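Local coordinates for protein putative glutathione S-transferase (Sinorhizobium meliloti, PDB 4MDC) that probably acts as a homodimeric glutathione transferase, an enzyme of the family that joins the thiol of glutathione to electrophilic substrates, at residues L26-M31 with F37-L42; A199-D204 with P228-L233. All coordinates share one frame; numbering follows the deposited sequence.

Contact 1: L26-M31 with F37-L42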
loop_
_atom_site.group_PDB
_atom_site.type_symbol
_atom_site.label_atom_id
_atom_site.label_comp_id
_atom_site.label_asym_id
_atom_site.label_seq_id
_atom_site.Cartn_x
_atom_site.Cartn_y
_atom_site.Cartn_z
ATOM N N LEU B 26 -10.690 -10.001 14.345
ATOM C CA LEU B 26 -9.500 -9.535 13.682
ATOM C C LEU B 26 -8.425 -10.638 13.624
ATOM O O LEU B 26 -7.957 -11.059 14.644
ATOM C CB LEU B 26 -8.951 -8.296 14.363
ATOM C CG LEU B 26 -7.770 -7.653 13.644
ATOM C CD1 LEU B 26 -8.318 -6.840 12.464
ATOM C CD2 LEU B 26 -6.986 -6.708 14.559
ATOM N N TYR B 27 -8.094 -11.094 12.427
ATOM C CA TYR B 27 -6.994 -12.005 12.178
ATOM C C TYR B 27 -5.740 -11.167 12.145
ATOM O O TYR B 27 -5.666 -10.211 11.404
ATOM C CB TYR B 27 -7.206 -12.763 10.833
ATOM C CG TYR B 27 -8.443 -13.640 10.907
ATOM C CD1 TYR B 27 -9.679 -13.165 10.615
ATOM C CD2 TYR B 27 -8.352 -14.942 11.405
ATOM C CE1 TYR B 27 -10.808 -13.947 10.737
ATOM C CE2 TYR B 27 -9.471 -15.738 11.489
ATOM C CZ TYR B 27 -10.689 -15.231 11.197
ATOM O OH TYR B 27 -11.809 -16.004 11.296
ATOM N N HIS B 28 -4.765 -11.505 12.962
ATOM C CA HIS B 28 -3.639 -10.613 13.178
ATOM C C HIS B 28 -2.412 -11.417 13.619
ATOM O O HIS B 28 -2.499 -12.609 13.885
ATOM C CB HIS B 28 -4.000 -9.624 14.281
ATOM C CG HIS B 28 -3.875 -10.206 15.648
ATOM N ND1 HIS B 28 -2.867 -9.851 16.509
ATOM C CD2 HIS B 28 -4.540 -11.228 16.251
ATOM C CE1 HIS B 28 -2.953 -10.567 17.610
ATOM N NE2 HIS B 28 -3.957 -11.418 17.478
ATOM N N HIS B 29 -1.290 -10.729 13.712
ATOM C CA HIS B 29 -0.109 -11.223 14.380
ATOM C C HIS B 29 0.479 -10.107 15.244
ATOM O O HIS B 29 0.567 -8.958 14.848
ATOM C CB HIS B 29 0.960 -11.741 13.389
ATOM C CG HIS B 29 2.026 -12.568 14.071
ATOM N ND1 HIS B 29 3.097 -12.004 14.737
ATOM C CD2 HIS B 29 2.145 -13.902 14.252
ATOM C CE1 HIS B 29 3.842 -12.962 15.289
ATOM N NE2 HIS B 29 3.288 -14.124 15.002
ATOM N N PRO B 30 0.967 -10.453 16.437
ATOM C CA PRO B 30 1.489 -9.432 17.314
ATOM C C PRO B 30 2.638 -8.612 16.706
ATOM O O PRO B 30 2.831 -7.469 17.108
ATOM C CB PRO B 30 2.018 -10.271 18.509
ATOM C CG PRO B 30 1.190 -11.496 18.486
ATOM C CD PRO B 30 0.777 -11.765 17.098
HETATM N N MSE B 31 3.452 -9.235 15.832
HETATM C CA MSE B 31 4.656 -8.645 15.284
HETATM C C MSE B 31 4.384 -8.010 13.916
HETATM O O MSE B 31 5.314 -7.705 13.176
HETATM C CB MSE B 31 5.833 -9.587 15.220
HETATM C CG MSE B 31 6.206 -10.037 16.660
HETATM SE SE MSE B 31 7.221 -8.618 17.588
HETATM C CE MSE B 31 5.825 -7.749 18.701
ATOM N N PHE B 37 -1.775 -1.432 14.327
ATOM C CA PHE B 37 -2.389 -0.175 13.943
ATOM C C PHE B 37 -3.925 -0.290 13.990
ATOM O O PHE B 37 -4.589 0.594 14.552
ATOM C CB PHE B 37 -1.917 0.162 12.540
ATOM C CG PHE B 37 -2.690 1.243 11.831
ATOM C CD1 PHE B 37 -2.627 2.587 12.236
ATOM C CD2 PHE B 37 -3.448 0.930 10.749
ATOM C CE1 PHE B 37 -3.297 3.578 11.525
ATOM C CE2 PHE B 37 -4.109 1.930 10.027
ATOM C CZ PHE B 37 -4.043 3.263 10.419
ATOM N N VAL B 38 -4.450 -1.338 13.395
ATOM C CA VAL B 38 -5.884 -1.593 13.446
ATOM C C VAL B 38 -6.408 -1.815 14.847
ATOM O O VAL B 38 -7.414 -1.272 15.241
ATOM C CB VAL B 38 -6.262 -2.745 12.509
ATOM C CG1 VAL B 38 -7.724 -3.113 12.671
ATOM C CG2 VAL B 38 -6.035 -2.277 11.071
ATOM N N ARG B 39 -5.675 -2.581 15.644
ATOM C CA ARG B 39 -6.059 -2.742 17.018
ATOM C C ARG B 39 -6.179 -1.417 17.765
ATOM O O ARG B 39 -7.080 -1.240 18.604
ATOM C CB ARG B 39 -5.098 -3.684 17.750
ATOM C CG ARG B 39 -5.288 -5.135 17.357
ATOM C CD ARG B 39 -4.098 -5.974 17.793
ATOM N NE ARG B 39 -4.031 -6.126 19.236
ATOM C CZ ARG B 39 -3.018 -6.719 19.865
ATOM N NH1 ARG B 39 -1.938 -7.126 19.185
ATOM N NH2 ARG B 39 -3.058 -6.845 21.199
ATOM N N LEU B 40 -5.223 -0.520 17.539
ATOM C CA LEU B 40 -5.230 0.758 18.179
ATOM C C LEU B 40 -6.436 1.575 17.794
ATOM O O LEU B 40 -7.052 2.227 18.676
ATOM C CB LEU B 40 -3.942 1.539 17.900
ATOM C CG LEU B 40 -2.651 1.026 18.540
ATOM C CD1 LEU B 40 -1.441 1.758 17.959
ATOM C CD2 LEU B 40 -2.697 1.190 20.048
ATOM N N ILE B 41 -6.784 1.558 16.518
ATOM C CA ILE B 41 -8.001 2.237 16.099
ATOM C C ILE B 41 -9.258 1.691 16.789
ATOM O O ILE B 41 -10.068 2.460 17.344
ATOM C CB ILE B 41 -8.225 2.185 14.572
ATOM C CG1 ILE B 41 -7.028 2.802 13.842
ATOM C CG2 ILE B 41 -9.518 2.884 14.264
ATOM C CD1 ILE B 41 -7.033 2.432 12.377
ATOM N N LEU B 42 -9.366 0.370 16.800
ATOM C CA LEU B 42 -10.500 -0.309 17.433
ATOM C C LEU B 42 -10.582 0.047 18.926
ATOM O O LEU B 42 -11.673 0.392 19.386
ATOM C CB LEU B 42 -10.440 -1.800 17.187
ATOM C CG LEU B 42 -10.623 -2.303 15.758
ATOM C CD1 LEU B 42 -10.157 -3.746 15.589
ATOM C CD2 LEU B 42 -12.089 -2.180 15.362
HETATM O O HOH W 1 -1.363 -7.489 16.342
#

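Contact 2: A199-D204 with P228-L233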
loop_
_atom_site.group_PDB
_atom_site.type_symbol
_atom_site.label_atom_id
_atom_site.label_comp_id
_atom_site.label_asym_id
_atom_site.label_seq_id
_atom_site.Cartn_x
_atom_site.Cartn_y
_atom_site.Cartn_z
ATOM N N ALA B 199 4.410 0.521 14.387
ATOM C CA ALA B 199 5.664 0.066 13.780
ATOM C C ALA B 199 6.819 0.156 14.794
ATOM O O ALA B 199 7.526 -0.844 15.006
ATOM C CB ALA B 199 6.002 0.865 12.549
ATOM N N ILE B 200 6.882 1.286 15.511
ATOM C CA ILE B 200 7.922 1.425 16.527
ATOM C C ILE B 200 7.774 0.388 17.640
ATOM O O ILE B 200 8.806 -0.109 18.132
ATOM C CB ILE B 200 7.873 2.832 17.188
ATOM C CG1 ILE B 200 8.353 3.871 16.198
ATOM C CG2 ILE B 200 8.654 2.903 18.476
ATOM C CD1 ILE B 200 9.626 3.633 15.533
ATOM N N SER B 201 6.547 0.077 18.035
ATOM C CA SER B 201 6.327 -0.860 19.154
ATOM C C SER B 201 6.842 -2.243 18.835
ATOM O O SER B 201 7.357 -2.985 19.737
ATOM C CB SER B 201 4.858 -0.907 19.587
ATOM O OG SER B 201 4.034 -1.614 18.672
ATOM N N VAL B 202 6.771 -2.641 17.564
ATOM C CA VAL B 202 7.292 -3.965 17.140
ATOM C C VAL B 202 8.836 -3.987 17.236
ATOM O O VAL B 202 9.444 -4.942 17.775
ATOM C CB VAL B 202 6.802 -4.310 15.728
ATOM C CG1 VAL B 202 7.495 -5.512 15.133
ATOM C CG2 VAL B 202 5.284 -4.537 15.732
ATOM N N LEU B 203 9.454 -2.964 16.639
ATOM C CA LEU B 203 10.886 -2.831 16.683
ATOM C C LEU B 203 11.371 -2.730 18.128
ATOM O O LEU B 203 12.421 -3.293 18.455
ATOM C CB LEU B 203 11.358 -1.657 15.843
ATOM C CG LEU B 203 11.059 -1.909 14.355
ATOM C CD1 LEU B 203 11.296 -0.640 13.534
ATOM C CD2 LEU B 203 11.897 -3.029 13.813
ATOM N N ASP B 204 10.626 -1.993 18.966
ATOM C CA ASP B 204 11.043 -1.793 20.355
ATOM C C ASP B 204 10.914 -3.062 21.132
ATOM O O ASP B 204 11.821 -3.369 21.951
ATOM C CB ASP B 204 10.243 -0.666 20.999
ATOM C CG ASP B 204 10.907 -0.134 22.292
ATOM O OD1 ASP B 204 12.134 0.100 22.303
ATOM O OD2 ASP B 204 10.134 -0.007 23.267
ATOM N N PRO B 228 -4.368 4.615 26.979
ATOM C CA PRO B 228 -5.047 3.354 27.328
ATOM C C PRO B 228 -5.087 2.325 26.205
ATOM O O PRO B 228 -5.041 1.128 26.428
ATOM C CB PRO B 228 -6.478 3.819 27.671
ATOM C CG PRO B 228 -6.256 5.194 28.258
ATOM C CD PRO B 228 -5.163 5.782 27.377
ATOM N N SER B 229 -5.241 2.806 24.968
ATOM C CA SER B 229 -5.318 1.921 23.787
ATOM C C SER B 229 -4.053 1.065 23.631
ATOM O O SER B 229 -4.096 0.003 23.003
ATOM C CB SER B 229 -5.557 2.769 22.494
ATOM O OG SER B 229 -4.505 3.730 22.349
ATOM N N PHE B 230 -2.920 1.537 24.193
ATOM C CA PHE B 230 -1.656 0.836 24.079
ATOM C C PHE B 230 -1.513 -0.277 25.094
ATOM O O PHE B 230 -0.644 -1.119 24.929
ATOM C CB PHE B 230 -0.461 1.804 24.240
ATOM C CG PHE B 230 0.485 1.773 23.031
ATOM C CD1 PHE B 230 0.183 2.512 21.918
ATOM C CD2 PHE B 230 1.646 1.031 23.035
ATOM C CE1 PHE B 230 1.014 2.503 20.791
ATOM C CE2 PHE B 230 2.513 1.007 21.928
ATOM C CZ PHE B 230 2.170 1.743 20.782
ATOM N N ARG B 231 -2.374 -0.285 26.098
ATOM C CA ARG B 231 -2.181 -1.231 27.224
ATOM C C ARG B 231 -2.150 -2.701 26.754
ATOM O O ARG B 231 -1.263 -3.448 27.161
ATOM C CB ARG B 231 -3.225 -1.031 28.292
ATOM C CG ARG B 231 -2.942 0.174 29.165
ATOM C CD ARG B 231 -4.048 0.472 30.166
ATOM N NE ARG B 231 -3.759 1.793 30.721
ATOM C CZ ARG B 231 -4.665 2.638 31.204
ATOM N NH1 ARG B 231 -5.955 2.320 31.203
ATOM N NH2 ARG B 231 -4.274 3.823 31.669
ATOM N N PRO B 232 -3.094 -3.129 25.907
ATOM C CA PRO B 232 -2.988 -4.506 25.396
ATOM C C PRO B 232 -1.704 -4.815 24.598
ATOM O O PRO B 232 -1.193 -5.932 24.655
ATOM C CB PRO B 232 -4.231 -4.694 24.548
ATOM C CG PRO B 232 -5.141 -3.526 24.886
ATOM C CD PRO B 232 -4.235 -2.405 25.298
ATOM N N LEU B 233 -1.163 -3.833 23.875
ATOM C CA LEU B 233 0.083 -4.030 23.175
ATOM C C LEU B 233 1.263 -4.235 24.140
ATOM O O LEU B 233 2.140 -5.047 23.872
ATOM C CB LEU B 233 0.395 -2.870 22.225
ATOM C CG LEU B 233 -0.655 -2.538 21.179
ATOM C CD1 LEU B 233 -0.143 -1.469 20.203
ATOM C CD2 LEU B 233 -1.076 -3.788 20.421
#

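Contact 1: L26-M31 with F37-L42
Leu26 and Arg39 carry most of the contact between the first strand of a thioredoxin-like beta-alpha-beta unit and the helix that follows it. In this N-terminal glutathione S-transferase domain, strand 25-28 leads through a loop into helix 33-44, whose segment 37-42 runs back at 148° to residues 26-28. Leu26 reaches the helix with both methyl groups. Its CG stands anti to the backbone N (chi1 -174°), which carries the branch away from the strand: CD1 meets Val38 CG1 at 3.8 Å, while CD2 lies against the aliphatic part of Arg39, 3.6 Å from its CG. These two side chains cross at about a right angle, and Leu42 CD1 is a more distant neighbour of Leu26 CD2, at 4.5 Å. Arg39 thus serves two environments. Its methylene portion belongs to the apolar layer, whereas a bend at chi3 turns the guanidinium toward His28, and NH1 also forms a salt bridge with Glu236. The His28 ring stands obliquely to that group, its plane turned 68° from the guanidinium, and their link runs through a bridging water. That water donates to the backbone oxygen of His29 and is 2.8 Å from His28 ND1 in the plane of the imidazole; at the guanidinium edge, it accepts a 2.9 Å hydrogen bond from Arg39 NH1.

Contact 2: A199-D204 with P228-L233
Phe230 reaches Ser201 across the all-helical C-terminal domain of the glutathione S-transferase fold, where the short helix 231-235 approaches helix 191-205. The contact is small, 81 Å² in all, and its course can be followed along the phenylalanine. From CB the side chain heads toward segment 199-204, with chi1 at -123°, away from the usual staggered values. On one flank of the ring, CD1 packs on Leu40 of helix 33-44. On the other, CE2 approaches Ser201 CB to 3.8 Å, and CZ at the end of the ring follows at 4.0 Å. The serine methylene lies near the ring plane, so the aromatic group meets it with its edge. One face of the same ring is occupied from within its own segment: Leu233 CD1 sits 3.9 Å above the plane, over the centre. Leu233 covers that face and also points its CB toward segment 199-204, at a longer distance.

Ser201 shows how a polar residue can join such a packed interface. Its CB supplies the apolar surface, while OG, set between the backbone N and the carbonyl carbon (chi1 74°), hydrogen-bonds to Ala198 O one turn back and to Arg36 NH1 of helix 33-44. The hydroxyl is thereby satisfied in a buried setting without drawing on segment 228-233. The nearest atom of that segment to Ser201 OG is Leu233 CD1, at 4.5 Å, too far for a close contact.

How the contacts relate
Helix 33-44 is the common element: contact 1 uses its side facing the sheet, and its Arg39 and Leu40 also pack on segment 228-233 of contact 2. The two centres are about 10 Å apart, and the join spans the N-terminal and C-terminal domains. Leu40 CD2 lies 3.5 Å from Ser229 O, while Arg39 CZ lies 3.6 Å from Leu233 CD2. A second bridge leaves the loop after the strand, where Met31 O meets Val202 CG1 at 3.7 Å. In glutathione S-transferases the loop between the first strand and first helix generally borders the glutathione site, so contact 1 is probably the nearer to it.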